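PDB 6EU6: ammonium transporter from Kuenenia stuttgartiensis, which probably senses ammonium at the membrane and passes the signal on through a histidine kinase, using a domain of the ammonium transporter family. Local coordinates for residues 163-168 with 279-284. Residues are numbered along the deposited sequence; the frame is centred on the assembly and turned at random.
Sequences DFAGAT and AITASS
F164 N and A165 N, consecutive amides in the turn before helix 167-185, each donate to a carbonyl of 279-284. F164 N reaches A282 O at 3.0 Å and A165 N lies 2.8 Å from T281 O, which satisfies both amides and both carbonyls. Beside these bonds the A165 and T281 side chains press together, CB to CG2 at a tight 3.4 Å, while A167 CB meets A282 CB. T281 OG1 bonds back to L277 O.

D163, its CG anti to the backbone N (chi1 -173°), brings its carboxylate to the N-terminus of helix 167-185. OD1 accepts from G166 N, three residues on and at the N-cap position, in an Asx motif, meeting it above the carboxylate plane; its syn lone pair takes A167 N at 2.7 Å. OD2 takes T168 N at 2.8 Å, and V169 N as well. An alanine here would probably leave these amides without acceptors and the turn less firmly held. S284 OG sits 3.4 Å from F164 CD2 at the ring edge, with a weak bond from N224. Inside the transporter fold, then, two backbone bonds join the segments, while four backbone N-H groups grip the buried carboxylate and hold together the turn that leads into helix 167-185.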
loop_
_atom_site.group_PDB
_atom_site.type_symbol
_atom_site.label_atom_id
_atom_site.label_comp_id
_atom_site.label_asym_id
_atom_site.label_seq_id
_atom_site.Cartn_x
_atom_site.Cartn_y
_atom_site.Cartn_z
ATOM N N ASP A 163 -17.820 -21.731 -2.790
ATOM C CA ASP A 163 -16.508 -21.094 -2.872
ATOM C C ASP A 163 -16.694 -19.640 -2.400
ATOM O O ASP A 163 -17.139 -18.794 -3.147
ATOM C CB ASP A 163 -16.013 -21.183 -4.279
ATOM C CG ASP A 163 -14.594 -20.699 -4.440
ATOM O OD1 ASP A 163 -13.972 -20.200 -3.450
ATOM O OD2 ASP A 163 -14.127 -20.780 -5.586
ATOM N N PHE A 164 -16.388 -19.389 -1.140
ATOM C CA PHE A 164 -16.630 -18.073 -0.588
ATOM C C PHE A 164 -16.061 -16.902 -1.385
ATOM O O PHE A 164 -16.785 -15.978 -1.768
ATOM C CB PHE A 164 -16.075 -18.056 0.852
ATOM C CG PHE A 164 -16.174 -16.722 1.490
ATOM C CD1 PHE A 164 -17.417 -16.097 1.624
ATOM C CD2 PHE A 164 -15.060 -16.122 2.064
ATOM C CE1 PHE A 164 -17.511 -14.852 2.224
ATOM C CE2 PHE A 164 -15.163 -14.877 2.651
ATOM C CZ PHE A 164 -16.364 -14.216 2.712
ATOM N N ALA A 165 -14.747 -16.912 -1.582
ATOM C CA ALA A 165 -14.073 -15.804 -2.188
ATOM C C ALA A 165 -13.339 -16.164 -3.490
ATOM O O ALA A 165 -12.753 -15.301 -4.121
ATOM C CB ALA A 165 -13.180 -15.133 -1.145
ATOM N N GLY A 166 -13.409 -17.417 -3.944
ATOM C CA GLY A 166 -12.878 -17.744 -5.245
ATOM C C GLY A 166 -11.630 -18.594 -5.306
ATOM O O GLY A 166 -10.772 -18.416 -6.207
ATOM N N ALA A 167 -11.497 -19.534 -4.384
ATOM C CA ALA A 167 -10.392 -20.452 -4.500
ATOM C C ALA A 167 -10.370 -21.173 -5.877
ATOM O O ALA A 167 -9.300 -21.358 -6.503
ATOM C CB ALA A 167 -10.424 -21.481 -3.377
ATOM N N THR A 168 -11.563 -21.571 -6.312
ATOM C CA THR A 168 -11.772 -22.171 -7.601
ATOM C C THR A 168 -12.115 -21.086 -8.636
ATOM O O THR A 168 -11.477 -21.000 -9.676
ATOM C CB THR A 168 -12.895 -23.264 -7.543
ATOM O OG1 THR A 168 -12.433 -24.379 -6.754
ATOM C CG2 THR A 168 -13.153 -23.776 -8.895
ATOM N N ALA A 279 -5.964 -21.119 -0.563
ATOM C CA ALA A 279 -6.826 -22.146 -0.020
ATOM C C ALA A 279 -7.869 -21.619 0.920
ATOM O O ALA A 279 -9.072 -22.009 0.848
ATOM C CB ALA A 279 -6.013 -23.234 0.652
ATOM N N ILE A 280 -7.455 -20.681 1.783
ATOM C CA ILE A 280 -8.373 -20.138 2.775
ATOM C C ILE A 280 -9.449 -19.237 2.152
ATOM O O ILE A 280 -10.485 -19.014 2.741
ATOM C CB ILE A 280 -7.638 -19.444 3.919
ATOM C CG1 ILE A 280 -8.523 -19.359 5.124
ATOM C CG2 ILE A 280 -7.213 -18.011 3.515
ATOM C CD1 ILE A 280 -8.823 -20.698 5.759
ATOM N N THR A 281 -9.222 -18.822 0.910
ATOM C CA THR A 281 -10.167 -18.041 0.151
ATOM C C THR A 281 -11.479 -18.792 -0.064
ATOM O O THR A 281 -12.538 -18.176 -0.346
ATOM C CB THR A 281 -9.503 -17.607 -1.212
ATOM O OG1 THR A 281 -8.442 -16.657 -0.912
ATOM C CG2 THR A 281 -10.331 -16.855 -2.025
ATOM N N ALA A 282 -11.435 -20.119 -0.007
ATOM C CA ALA A 282 -12.690 -20.910 -0.252
ATOM C C ALA A 282 -13.607 -20.855 0.949
ATOM O O ALA A 282 -14.793 -21.063 0.805
ATOM C CB ALA A 282 -12.372 -22.368 -0.506
ATOM N N SER A 283 -13.050 -20.659 2.141
ATOM C CA SER A 283 -13.772 -20.984 3.338
ATOM C C SER A 283 -13.587 -20.042 4.496
ATOM O O SER A 283 -14.068 -20.311 5.598
ATOM C CB SER A 283 -13.367 -22.381 3.793
ATOM O OG SER A 283 -12.020 -22.370 4.207
ATOM N N SER A 284 -12.959 -18.893 4.290
ATOM C CA SER A 284 -12.551 -18.100 5.461
ATOM C C SER A 284 -13.732 -17.579 6.281
ATOM O O SER A 284 -13.539 -17.217 7.426
ATOM C CB SER A 284 -11.618 -16.945 5.048
ATOM O OG SER A 284 -12.292 -16.197 4.092
#